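Long-range contacts in secreted RxLR effector peptide protein (PDB 5L7S), which binds the host autophagy protein ATG8CL through a C-terminal ATG8-interacting motif and stimulates autophagosome formation, co-opting the plant's autophagy machinery: residues E179-I183 with S210-T216; V151-W155 with N192-H198; V186-R190 with A199-E203. All blocks are in the same frame, centred on the assembly; numbering follows the deposited sequence.

Interaction 1: residues E179-I183 with S210-T216; sequences EEDII and SESSHKT
Residues 179-183 form the first turn and a little more of helix 179-189, and residues 210-216 run from a loop into helix 212-223. The two short helical axes cross at -58° with a closest approach of 10.1 Å, and the register sets Glu-179 against Ser-213 (CA-CA 7.2 Å) and Glu-180 against Thr-216 (CA-CA 6.3 Å). Glu-179, with chi1 and chi2 both t, extends its carboxylate to the start of the second helix, where OE2 accepts from Ser-210 OG at 2.7 Å and OE1 from Ser-212 OG (chi1 p) at 2.9 Å. Ser-210, extended at phi/psi -164/113, also caps this turn: its OG (chi1 t) accepts from Ser-213 N at 3.3 Å, while Ser-213 OG donates to Ser-210 O at 2.5 Å. The contact lies where the inferred WY-domain 4 passes into WY-domain 5 of the tandem array. The CA-to-CB bond of Glu-180 points sideways, and its CG stands 3.7 Å from Thr-216 CG2. One turn after Glu-179, Ile-183 (chi1 m, chi2 t) brings CD1 to 3.7 Å from Thr-216 CG2 and 4.1 Å from Ser-213 CB; beyond these segments it packs on Leu-206, Met-217 and Val-220.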
ATOM      1  N   GLU A 179       7.513  10.743  -5.546  1.00 96.89           N
ATOM      2  CA  GLU A 179       6.632  10.670  -6.710  1.00 92.79           C
ATOM      3  C   GLU A 179       6.771   9.347  -7.466  1.00 90.82           C
ATOM      4  O   GLU A 179       5.774   8.812  -7.941  1.00 94.93           O
ATOM      5  CB  GLU A 179       6.907  11.839  -7.660  1.00 92.29           C
ATOM      6  CG  GLU A 179       5.857  12.043  -8.737  1.00 92.17           C
ATOM      7  CD  GLU A 179       6.210  13.181  -9.670  1.00 92.36           C
ATOM      8  OE1 GLU A 179       7.308  13.140 -10.262  1.00 93.02           O
ATOM      9  OE2 GLU A 179       5.387  14.113  -9.813  1.00 91.76           O
ATOM     10  N   GLU A 180       7.992   8.821  -7.573  1.00 89.00           N
ATOM     11  CA  GLU A 180       8.218   7.527  -8.236  1.00 89.44           C
ATOM     12  C   GLU A 180       7.432   6.400  -7.571  1.00 89.71           C
ATOM     13  O   GLU A 180       6.934   5.509  -8.260  1.00 89.12           O
ATOM     14  CB  GLU A 180       9.706   7.161  -8.273  1.00 92.47           C
ATOM     15  CG  GLU A 180      10.014   5.917  -9.111  1.00 96.89           C
ATOM     16  CD  GLU A 180      11.484   5.548  -9.151  1.00100.72           C
ATOM     17  OE1 GLU A 180      12.281   6.135  -8.385  1.00110.43           O
ATOM     18  OE2 GLU A 180      11.841   4.654  -9.949  1.00 98.06           O
ATOM     19  N   ASP A 181       7.331   6.438  -6.243  1.00 89.41           N
ATOM     20  CA  ASP A 181       6.505   5.478  -5.510  1.00 91.25           C
ATOM     21  C   ASP A 181       5.013   5.707  -5.803  1.00 90.19           C
ATOM     22  O   ASP A 181       4.265   4.749  -6.023  1.00 88.46           O
ATOM     23  CB  ASP A 181       6.782   5.547  -3.998  1.00 92.48           C
ATOM     24  CG  ASP A 181       8.224   5.179  -3.634  1.00 91.59           C
ATOM     25  OD1 ASP A 181       8.824   4.311  -4.305  1.00 88.20           O
ATOM     26  OD2 ASP A 181       8.750   5.751  -2.653  1.00 90.38           O
ATOM     27  N   ILE A 182       4.599   6.976  -5.830  1.00 85.66           N
ATOM     28  CA  ILE A 182       3.218   7.355  -6.159  1.00 82.08           C
ATOM     29  C   ILE A 182       2.827   6.913  -7.578  1.00 84.29           C
ATOM     30  O   ILE A 182       1.696   6.485  -7.797  1.00 84.47           O
ATOM     31  CB  ILE A 182       2.992   8.883  -6.001  1.00 81.30           C
ATOM     32  CG1 ILE A 182       3.149   9.315  -4.534  1.00 82.04           C
ATOM     33  CG2 ILE A 182       1.623   9.317  -6.528  1.00 81.42           C
ATOM     34  CD1 ILE A 182       1.986   8.963  -3.633  1.00 83.02           C
ATOM     35  N   ILE A 183       3.753   7.019  -8.531  1.00 85.56           N
ATOM     36  CA  ILE A 183       3.482   6.643  -9.926  1.00 85.58           C
ATOM     37  C   ILE A 183       3.355   5.124 -10.076  1.00 85.08           C
ATOM     38  O   ILE A 183       2.433   4.649 -10.741  1.00 87.59           O
ATOM     39  CB  ILE A 183       4.543   7.226 -10.903  1.00 86.40           C
ATOM     40  CG1 ILE A 183       4.363   8.745 -11.012  1.00 85.57           C
ATOM     41  CG2 ILE A 183       4.427   6.605 -12.296  1.00 86.41           C
ATOM     42  CD1 ILE A 183       5.538   9.475 -11.627  1.00 86.46           C
ATOM     43  N   SER A 210       2.969  18.055 -13.389  1.00 84.19           N
ATOM     44  CA  SER A 210       4.325  17.763 -12.916  1.00 85.09           C
ATOM     45  C   SER A 210       5.251  17.286 -14.032  1.00 86.65           C
ATOM     46  O   SER A 210       5.065  16.195 -14.549  1.00 87.84           O
ATOM     47  CB  SER A 210       4.263  16.707 -11.806  1.00 84.39           C
ATOM     48  OG  SER A 210       5.515  16.068 -11.613  1.00 84.84           O
ATOM     49  N   GLU A 211       6.252  18.098 -14.377  1.00 89.94           N
ATOM     50  CA  GLU A 211       7.259  17.733 -15.391  1.00 94.55           C
ATOM     51  C   GLU A 211       8.101  16.506 -15.001  1.00 89.16           C
ATOM     52  O   GLU A 211       8.385  15.656 -15.845  1.00 83.51           O
ATOM     53  CB  GLU A 211       8.183  18.923 -15.705  1.00102.14           C
ATOM     54  CG  GLU A 211       7.613  19.915 -16.718  1.00107.90           C
ATOM     55  CD  GLU A 211       7.703  19.443 -18.169  1.00112.96           C
ATOM     56  OE1 GLU A 211       8.149  18.301 -18.431  1.00114.46           O
ATOM     57  OE2 GLU A 211       7.319  20.226 -19.065  1.00113.91           O
ATOM     58  N   SER A 212       8.493  16.421 -13.730  1.00 88.16           N
ATOM     59  CA  SER A 212       9.253  15.264 -13.224  1.00 88.50           C
ATOM     60  C   SER A 212       8.542  13.921 -13.451  1.00 88.78           C
ATOM     61  O   SER A 212       9.201  12.904 -13.684  1.00 88.03           O
ATOM     62  CB  SER A 212       9.584  15.435 -11.737  1.00 85.70           C
ATOM     63  OG  SER A 212       8.428  15.758 -10.988  1.00 87.61           O
ATOM     64  N   SER A 213       7.207  13.933 -13.409  1.00 87.11           N
ATOM     65  CA  SER A 213       6.396  12.729 -13.654  1.00 85.99           C
ATOM     66  C   SER A 213       6.624  12.061 -15.020  1.00 84.46           C
ATOM     67  O   SER A 213       6.483  10.846 -15.133  1.00 79.00           O
ATOM     68  CB  SER A 213       4.905  13.047 -13.508  1.00 86.83           C
ATOM     69  OG  SER A 213       4.422  13.761 -14.631  1.00 88.26           O
ATOM     70  N   HIS A 214       7.000  12.847 -16.031  1.00 86.38           N
ATOM     71  CA  HIS A 214       7.065  12.380 -17.426  1.00 86.76           C
ATOM     72  C   HIS A 214       8.124  11.305 -17.628  1.00 88.30           C
ATOM     73  O   HIS A 214       7.836  10.237 -18.165  1.00 90.42           O
ATOM     74  CB  HIS A 214       7.350  13.542 -18.381  1.00 85.85           C
ATOM     75  CG  HIS A 214       6.236  14.536 -18.481  1.00 87.18           C
ATOM     76  ND1 HIS A 214       5.713  14.947 -19.687  1.00 92.19           N
ATOM     77  CD2 HIS A 214       5.544  15.199 -17.527  1.00 87.01           C
ATOM     78  CE1 HIS A 214       4.748  15.823 -19.470  1.00 93.67           C
ATOM     79  NE2 HIS A 214       4.625  15.993 -18.167  1.00 89.82           N
ATOM     80  N   LYS A 215       9.348  11.597 -17.200  1.00 92.98           N
ATOM     81  CA  LYS A 215      10.444  10.640 -17.315  1.00 98.85           C
ATOM     82  C   LYS A 215      10.164   9.393 -16.469  1.00 97.25           C
ATOM     83  O   LYS A 215      10.329   8.271 -16.948  1.00 96.61           O
ATOM     84  CB  LYS A 215      11.781  11.299 -16.930  1.00105.16           C
ATOM     85  CG  LYS A 215      13.027  10.412 -17.013  1.00113.79           C
ATOM     86  CD  LYS A 215      13.130   9.537 -18.269  1.00124.49           C
ATOM     87  CE  LYS A 215      13.027  10.300 -19.592  1.00132.13           C
ATOM     88  NZ  LYS A 215      14.239  11.107 -19.910  1.00136.46           N
ATOM     89  N   THR A 216       9.707   9.597 -15.234  1.00 94.07           N
ATOM     90  CA  THR A 216       9.392   8.496 -14.322  1.00 90.87           C
ATOM     91  C   THR A 216       8.298   7.588 -14.877  1.00 92.38           C
ATOM     92  O   THR A 216       8.467   6.371 -14.932  1.00 95.62           O
ATOM     93  CB  THR A 216       8.927   9.015 -12.949  1.00 91.57           C
ATOM     94  OG1 THR A 216       9.866   9.971 -12.449  1.00 93.22           O
ATOM     95  CG2 THR A 216       8.804   7.875 -11.950  1.00 92.78           C
TER

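Interaction 2: residues V151-W155 with N192-H198; sequences VEKYW and NPGMKSH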
ATOM      1  N   VAL A 151     -14.195   1.522  -1.164  1.00103.03           N
ATOM      2  CA  VAL A 151     -14.338   2.713  -2.013  1.00104.99           C
ATOM      3  C   VAL A 151     -15.209   2.379  -3.229  1.00105.49           C
ATOM      4  O   VAL A 151     -16.182   3.082  -3.508  1.00109.54           O
ATOM      5  CB  VAL A 151     -12.967   3.305  -2.426  1.00104.81           C
ATOM      6  CG1 VAL A 151     -13.125   4.407  -3.468  1.00106.45           C
ATOM      7  CG2 VAL A 151     -12.242   3.859  -1.204  1.00103.79           C
ATOM      8  N   GLU A 152     -14.866   1.299  -3.927  1.00104.65           N
ATOM      9  CA  GLU A 152     -15.643   0.822  -5.078  1.00107.38           C
ATOM     10  C   GLU A 152     -17.139   0.659  -4.742  1.00112.90           C
ATOM     11  O   GLU A 152     -18.009   1.115  -5.495  1.00116.90           O
ATOM     12  CB  GLU A 152     -15.057  -0.495  -5.591  1.00106.17           C
ATOM     13  CG  GLU A 152     -15.554  -0.910  -6.963  1.00110.58           C
ATOM     14  CD  GLU A 152     -14.719  -2.023  -7.575  1.00117.54           C
ATOM     15  OE1 GLU A 152     -13.484  -1.852  -7.705  1.00123.70           O
ATOM     16  OE2 GLU A 152     -15.297  -3.071  -7.938  1.00118.44           O
ATOM     17  N   LYS A 153     -17.421   0.034  -3.597  1.00114.09           N
ATOM     18  CA  LYS A 153     -18.795  -0.124  -3.092  1.00114.14           C
ATOM     19  C   LYS A 153     -19.442   1.192  -2.638  1.00112.91           C
ATOM     20  O   LYS A 153     -20.636   1.390  -2.852  1.00117.46           O
ATOM     21  CB  LYS A 153     -18.850  -1.148  -1.945  1.00116.45           C
ATOM     22  CG  LYS A 153     -18.638  -2.596  -2.384  1.00118.41           C
ATOM     23  CD  LYS A 153     -19.206  -3.587  -1.371  1.00118.90           C
ATOM     24  CE  LYS A 153     -19.226  -5.016  -1.899  1.00119.03           C
ATOM     25  NZ  LYS A 153     -17.905  -5.695  -1.794  1.00118.11           N
ATOM     26  N   TYR A 154     -18.667   2.071  -1.997  1.00110.21           N
ATOM     27  CA  TYR A 154     -19.154   3.401  -1.584  1.00109.33           C
ATOM     28  C   TYR A 154     -19.623   4.232  -2.785  1.00113.46           C
ATOM     29  O   TYR A 154     -20.584   4.999  -2.672  1.00117.32           O
ATOM     30  CB  TYR A 154     -18.076   4.162  -0.790  1.00106.66           C
ATOM     31  CG  TYR A 154     -18.402   5.609  -0.447  1.00107.42           C
ATOM     32  CD1 TYR A 154     -18.258   6.621  -1.400  1.00110.61           C
ATOM     33  CD2 TYR A 154     -18.824   5.974   0.837  1.00106.64           C
ATOM     34  CE1 TYR A 154     -18.551   7.943  -1.094  1.00115.10           C
ATOM     35  CE2 TYR A 154     -19.116   7.299   1.151  1.00108.77           C
ATOM     36  CZ  TYR A 154     -18.975   8.280   0.182  1.00114.08           C
ATOM     37  OH  TYR A 154     -19.256   9.599   0.464  1.00119.53           O
ATOM     38  N   TRP A 155     -18.935   4.092  -3.917  1.00113.06           N
ATOM     39  CA  TRP A 155     -19.339   4.774  -5.151  1.00115.02           C
ATOM     40  C   TRP A 155     -20.668   4.258  -5.710  1.00121.83           C
ATOM     41  O   TRP A 155     -21.500   5.059  -6.150  1.00129.74           O
ATOM     42  CB  TRP A 155     -18.236   4.700  -6.219  1.00110.06           C
ATOM     43  CG  TRP A 155     -17.023   5.571  -5.923  1.00104.81           C
ATOM     44  CD1 TRP A 155     -16.991   6.746  -5.207  1.00103.66           C
ATOM     45  CD2 TRP A 155     -15.680   5.346  -6.371  1.00100.11           C
ATOM     46  NE1 TRP A 155     -15.711   7.246  -5.169  1.00100.52           N
ATOM     47  CE2 TRP A 155     -14.887   6.410  -5.875  1.00 98.13           C
ATOM     48  CE3 TRP A 155     -15.066   4.346  -7.138  1.00 96.92           C
ATOM     49  CZ2 TRP A 155     -13.513   6.501  -6.124  1.00 94.55           C
ATOM     50  CZ3 TRP A 155     -13.698   4.436  -7.384  1.00 95.29           C
ATOM     51  CH2 TRP A 155     -12.940   5.508  -6.881  1.00 94.98           C
ATOM     52  N   ASN A 192      -6.330  -3.806 -10.745  1.00103.38           N
ATOM     53  CA  ASN A 192      -7.676  -3.853 -10.163  1.00107.81           C
ATOM     54  C   ASN A 192      -8.704  -3.289 -11.160  1.00111.46           C
ATOM     55  O   ASN A 192      -8.807  -2.065 -11.304  1.00111.37           O
ATOM     56  CB  ASN A 192      -7.699  -3.053  -8.843  1.00109.70           C
ATOM     57  CG  ASN A 192      -9.074  -3.002  -8.179  1.00113.00           C
ATOM     58  OD1 ASN A 192     -10.103  -3.305  -8.784  1.00116.93           O
ATOM     59  ND2 ASN A 192      -9.090  -2.595  -6.918  1.00114.76           N
ATOM     60  N   PRO A 193      -9.489  -4.167 -11.828  1.00115.84           N
ATOM     61  CA  PRO A 193     -10.504  -3.624 -12.737  1.00114.99           C
ATOM     62  C   PRO A 193     -11.640  -2.997 -11.930  1.00111.21           C
ATOM     63  O   PRO A 193     -11.983  -3.496 -10.857  1.00111.91           O
ATOM     64  CB  PRO A 193     -10.974  -4.852 -13.525  1.00115.66           C
ATOM     65  CG  PRO A 193     -10.586  -6.043 -12.705  1.00114.07           C
ATOM     66  CD  PRO A 193      -9.730  -5.596 -11.554  1.00114.07           C
ATOM     67  N   GLY A 194     -12.186  -1.893 -12.424  1.00106.13           N
ATOM     68  CA  GLY A 194     -13.092  -1.068 -11.626  1.00107.19           C
ATOM     69  C   GLY A 194     -12.369   0.122 -11.023  1.00107.13           C
ATOM     70  O   GLY A 194     -12.976   1.175 -10.830  1.00108.16           O
ATOM     71  N   MET A 195     -11.084  -0.046 -10.702  1.00106.61           N
ATOM     72  CA  MET A 195     -10.195   1.089 -10.420  1.00101.17           C
ATOM     73  C   MET A 195      -9.488   1.606 -11.677  1.00 98.02           C
ATOM     74  O   MET A 195      -9.251   2.805 -11.788  1.00101.40           O
ATOM     75  CB  MET A 195      -9.169   0.731  -9.338  1.00 99.44           C
ATOM     76  CG  MET A 195      -9.744   0.736  -7.935  1.00 98.82           C
ATOM     77  SD  MET A 195     -10.215   2.398  -7.426  1.00103.20           S
ATOM     78  CE  MET A 195     -11.092   2.056  -5.903  1.00102.74           C
ATOM     79  N   LYS A 196      -9.167   0.709 -12.612  1.00 95.67           N
ATOM     80  CA  LYS A 196      -8.533   1.054 -13.907  1.00 96.98           C
ATOM     81  C   LYS A 196      -8.999   2.387 -14.516  1.00100.07           C
ATOM     82  O   LYS A 196      -8.183   3.162 -15.010  1.00102.71           O
ATOM     83  CB  LYS A 196      -8.771  -0.081 -14.913  1.00 98.52           C
ATOM     84  CG  LYS A 196      -7.865  -0.081 -16.135  1.00100.40           C
ATOM     85  CD  LYS A 196      -7.913  -1.444 -16.822  1.00105.87           C
ATOM     86  CE  LYS A 196      -6.883  -1.587 -17.929  1.00108.64           C
ATOM     87  NZ  LYS A 196      -7.296  -0.883 -19.172  1.00112.34           N
ATOM     88  N   SER A 197     -10.308   2.635 -14.474  1.00104.38           N
ATOM     89  CA  SER A 197     -10.901   3.921 -14.888  1.00102.11           C
ATOM     90  C   SER A 197     -10.260   5.119 -14.180  1.00100.47           C
ATOM     91  O   SER A 197      -9.746   6.039 -14.823  1.00 98.73           O
ATOM     92  CB  SER A 197     -12.418   3.914 -14.615  1.00101.12           C
ATOM     93  OG  SER A 197     -12.947   5.227 -14.492  1.00 98.15           O
ATOM     94  N   HIS A 198     -10.290   5.080 -12.853  1.00 98.00           N
ATOM     95  CA  HIS A 198      -9.869   6.208 -12.019  1.00 99.07           C
ATOM     96  C   HIS A 198      -8.342   6.334 -11.967  1.00 94.82           C
ATOM     97  O   HIS A 198      -7.815   7.440 -11.858  1.00 92.56           O
ATOM     98  CB  HIS A 198     -10.425   6.071 -10.595  1.00102.68           C
ATOM     99  CG  HIS A 198     -11.910   5.864 -10.534  1.00105.44           C
ATOM    100  ND1 HIS A 198     -12.809   6.904 -10.438  1.00109.09           N
ATOM    101  CD2 HIS A 198     -12.648   4.730 -10.548  1.00104.21           C
ATOM    102  CE1 HIS A 198     -14.036   6.421 -10.398  1.00108.78           C
ATOM    103  NE2 HIS A 198     -13.966   5.104 -10.464  1.00108.76           N
TER
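Trp-155, at the end of helix 142-155, buries the most surface in this contact, about 70 Å². Its six-membered ring makes an offset stack with the imidazole of His-198, the centroids 4.1 Å apart and the planes inclined by 30°; the closest atoms, Trp-155 CZ3 and His-198 NE2, are 3.2 Å apart. Both rings are held from outside the contact, Trp-155 NE1 donating to the carbonyl of Phe-163 and His-198 ND1 hydrogen-bonding to Asp-165. Met-195 fills the space beside the stack. Its CA-to-CB bond points sideways, but the m, m, t chain carries CE to 3.8 Å from Trp-155 CZ3 and 3.9 Å from Val-151 CG1. The sulfur SD lies 5.1 Å from the centroid of the tryptophan six-membered ring, an oblique Met-aromatic contact. Glu-152 covers the backbone of the turn without a hydrogen bond across the contact: OE1 is 4.0 Å from Gly-194 CA and 4.2 Å from Met-195 N. Gly-194 has a positive phi of 99°, and a CB there would collide with Glu-152 OE1 and crowd the preceding carbonyl. This turn leads into helix 196-207, so the contact ties the end of a helix assigned to WY-domain 3 to the start of one assigned to WY-domain 4. Leu-148, about one turn before Glu-152, also touches Met-195, while Val-151 rests on Pro-122 of helix 122-128.

Interaction 3: residues V186-R190 with A199-E203; sequences VHMLR and ADKLE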
ATOM      1  N   VAL A 186      -0.128   4.032  -8.576  1.00 81.93           N
ATOM      2  CA  VAL A 186      -1.254   4.328  -9.469  1.00 79.18           C
ATOM      3  C   VAL A 186      -1.270   3.379 -10.667  1.00 80.86           C
ATOM      4  O   VAL A 186      -2.334   2.915 -11.069  1.00 86.03           O
ATOM      5  CB  VAL A 186      -1.250   5.805  -9.931  1.00 77.09           C
ATOM      6  CG1 VAL A 186      -2.260   6.047 -11.046  1.00 77.85           C
ATOM      7  CG2 VAL A 186      -1.561   6.723  -8.759  1.00 77.01           C
ATOM      8  N   HIS A 187      -0.102   3.076 -11.224  1.00 81.18           N
ATOM      9  CA  HIS A 187      -0.024   2.117 -12.323  1.00 83.11           C
ATOM     10  C   HIS A 187      -0.308   0.668 -11.885  1.00 89.51           C
ATOM     11  O   HIS A 187      -0.740  -0.141 -12.709  1.00 96.37           O
ATOM     12  CB  HIS A 187       1.322   2.208 -13.043  1.00 81.46           C
ATOM     13  CG  HIS A 187       1.291   1.653 -14.430  1.00 79.49           C
ATOM     14  ND1 HIS A 187       0.517   2.200 -15.430  1.00 77.91           N
ATOM     15  CD2 HIS A 187       1.925   0.592 -14.984  1.00 80.67           C
ATOM     16  CE1 HIS A 187       0.672   1.501 -16.539  1.00 79.45           C
ATOM     17  NE2 HIS A 187       1.530   0.526 -16.298  1.00 81.38           N
ATOM     18  N   MET A 188      -0.068   0.335 -10.614  1.00 93.95           N
ATOM     19  CA  MET A 188      -0.482  -0.973 -10.074  1.00 97.65           C
ATOM     20  C   MET A 188      -2.004  -1.080  -9.918  1.00 94.62           C
ATOM     21  O   MET A 188      -2.560  -2.158 -10.124  1.00 94.69           O
ATOM     22  CB  MET A 188       0.217  -1.304  -8.742  1.00104.41           C
ATOM     23  CG  MET A 188       1.668  -1.778  -8.868  1.00111.06           C
ATOM     24  SD  MET A 188       1.928  -3.291  -9.828  1.00118.11           S
ATOM     25  CE  MET A 188       2.554  -2.637 -11.379  1.00115.77           C
ATOM     26  N   LEU A 189      -2.676   0.025  -9.578  1.00 91.46           N
ATOM     27  CA  LEU A 189      -4.147   0.044  -9.496  1.00 91.33           C
ATOM     28  C   LEU A 189      -4.852  -0.332 -10.799  1.00 93.49           C
ATOM     29  O   LEU A 189      -5.994  -0.774 -10.762  1.00 96.23           O
ATOM     30  CB  LEU A 189      -4.673   1.411  -9.054  1.00 92.85           C
ATOM     31  CG  LEU A 189      -4.458   1.869  -7.619  1.00 96.75           C
ATOM     32  CD1 LEU A 189      -5.145   3.215  -7.428  1.00 97.11           C
ATOM     33  CD2 LEU A 189      -4.991   0.843  -6.628  1.00 99.91           C
ATOM     34  N   ARG A 190      -4.190  -0.142 -11.939  1.00 96.50           N
ATOM     35  CA  ARG A 190      -4.711  -0.614 -13.229  1.00101.60           C
ATOM     36  C   ARG A 190      -5.107  -2.098 -13.196  1.00104.88           C
ATOM     37  O   ARG A 190      -6.121  -2.484 -13.782  1.00107.10           O
ATOM     38  CB  ARG A 190      -3.688  -0.393 -14.348  1.00103.20           C
ATOM     39  CG  ARG A 190      -3.367   1.065 -14.636  1.00102.52           C
ATOM     40  CD  ARG A 190      -2.672   1.229 -15.979  1.00101.48           C
ATOM     41  NE  ARG A 190      -3.642   1.315 -17.076  1.00 99.36           N
ATOM     42  CZ  ARG A 190      -3.718   0.512 -18.143  1.00 99.53           C
ATOM     43  NH1 ARG A 190      -2.868  -0.502 -18.344  1.00 96.16           N
ATOM     44  NH2 ARG A 190      -4.675   0.746 -19.044  1.00 98.97           N
ATOM     45  N   ALA A 199      -7.642   5.201 -12.032  1.00 87.97           N
ATOM     46  CA  ALA A 199      -6.182   5.188 -12.060  1.00 85.68           C
ATOM     47  C   ALA A 199      -5.662   5.913 -13.290  1.00 85.39           C
ATOM     48  O   ALA A 199      -4.821   6.801 -13.175  1.00 85.25           O
ATOM     49  CB  ALA A 199      -5.660   3.760 -12.037  1.00 86.16           C
ATOM     50  N   ASP A 200      -6.180   5.533 -14.458  1.00 87.59           N
ATOM     51  CA  ASP A 200      -5.821   6.179 -15.731  1.00 87.88           C
ATOM     52  C   ASP A 200      -6.049   7.691 -15.690  1.00 84.29           C
ATOM     53  O   ASP A 200      -5.267   8.452 -16.251  1.00 84.20           O
ATOM     54  CB  ASP A 200      -6.599   5.557 -16.909  1.00 90.13           C
ATOM     55  CG  ASP A 200      -6.069   4.172 -17.321  1.00 95.22           C
ATOM     56  OD1 ASP A 200      -5.167   3.618 -16.644  1.00 98.61           O
ATOM     57  OD2 ASP A 200      -6.560   3.630 -18.340  1.00 95.45           O
ATOM     58  N   LYS A 201      -7.109   8.112 -15.011  1.00 84.39           N
ATOM     59  CA  LYS A 201      -7.392   9.530 -14.809  1.00 85.08           C
ATOM     60  C   LYS A 201      -6.304  10.188 -13.958  1.00 84.28           C
ATOM     61  O   LYS A 201      -5.817  11.262 -14.302  1.00 86.99           O
ATOM     62  CB  LYS A 201      -8.769   9.705 -14.161  1.00 86.72           C
ATOM     63  CG  LYS A 201      -9.304  11.123 -14.179  1.00 88.60           C
ATOM     64  CD  LYS A 201     -10.825  11.142 -14.288  1.00 94.29           C
ATOM     65  CE  LYS A 201     -11.288  10.943 -15.726  1.00 96.56           C
ATOM     66  NZ  LYS A 201     -12.757  11.126 -15.883  1.00100.62           N
ATOM     67  N   LEU A 202      -5.916   9.534 -12.866  1.00 85.85           N
ATOM     68  CA  LEU A 202      -4.825  10.026 -12.016  1.00 85.08           C
ATOM     69  C   LEU A 202      -3.480  10.084 -12.749  1.00 86.30           C
ATOM     70  O   LEU A 202      -2.719  11.032 -12.551  1.00 90.58           O
ATOM     71  CB  LEU A 202      -4.683   9.182 -10.744  1.00 84.93           C
ATOM     72  CG  LEU A 202      -5.811   9.284  -9.713  1.00 87.64           C
ATOM     73  CD1 LEU A 202      -5.517   8.380  -8.524  1.00 88.73           C
ATOM     74  CD2 LEU A 202      -6.027  10.718  -9.252  1.00 88.41           C
ATOM     75  N   GLU A 203      -3.192   9.088 -13.588  1.00 83.22           N
ATOM     76  CA  GLU A 203      -1.985   9.127 -14.424  1.00 82.83           C
ATOM     77  C   GLU A 203      -1.951  10.397 -15.277  1.00 83.15           C
ATOM     78  O   GLU A 203      -0.924  11.068 -15.341  1.00 87.18           O
ATOM     79  CB  GLU A 203      -1.856   7.878 -15.313  1.00 82.14           C
ATOM     80  CG  GLU A 203      -1.545   6.601 -14.535  1.00 83.13           C
ATOM     81  CD  GLU A 203      -0.856   5.505 -15.346  1.00 84.61           C
ATOM     82  OE1 GLU A 203      -0.675   5.640 -16.578  1.00 85.20           O
ATOM     83  OE2 GLU A 203      -0.486   4.480 -14.731  1.00 81.64           O
TER
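Four charged or polar side chains pair across this buried contact, beside a small apolar seam. His-187 ND1 donates to Glu-203 OE2 at 2.6 Å with an N-H...O angle of 154°, a His-carboxylate hydrogen bond in which the oxygen lies near the plane of the ring, at its edge. Both partners are engaged at their other ends as well: Glu-203 OE1 accepts from Trp-221 NE1, and His-187 NE2 makes a weak hydrogen bond to Glu-226. The second pair is a salt bridge, Arg-190 NE to Asp-200 OD1 at 2.8 Å, which is also a well-directed hydrogen bond (163°). Arg-190 and Asp-200 both leave their backbones sideways, and their side chains then bend until the carboxylate meets the edge of the guanidinium. Arg-190 NH1 has weaker, long ion pairs with Glu-226 and Glu-230.

Beside these polar links the backbones come close, with Val-186 CA and Ala-199 CA 5.6 Å apart. The small alanine allows this: Val-186 CG1 is 3.4 Å from Ala-199 O, and the Leu-189 and Ala-199 CB atoms are 3.9 Å apart. Val-186 CG1 also packs on Leu-202 CB at 4.0 Å and on the aliphatic Glu-203 CG at 3.6 Å. The contact thereby joins two consecutive helices of what is assigned as WY-domain 4, 179-189 and 196-207. Helix 165-173 packs on Leu-202, while Val-220 and Met-217 of helix 212-223 and Ile-234 of helix 228-235, both assigned to WY-domain 5, cover the polar side.

How the interactions relate
Interaction 3 is the buried one, joining successive helices within WY-domain 4 as assigned; interactions 1 and 2 are only partly buried and connect that inferred domain to its neighbours, WY-domain 5 and WY-domain 3 respectively. Helix 179-189 serves interactions 1 and 3, and helix 196-207 serves 2 and 3. Interactions 2 and 3 touch where Met-195 CB packs 3.8 Å from Leu-189 O and where the like charges Lys-196 NZ and Arg-190 NH2 come within 3.1 Å, whereas 1 and 2 stay about 10 Å apart at their nearest atoms. Their chemistry differs accordingly: a carboxylate with serine hydroxyls at a helix start in interaction 1, aromatic and thioether packing in interaction 2, and, in the interior, a salt bridge and a His-carboxylate hydrogen bond beside aliphatic groups in interaction 3.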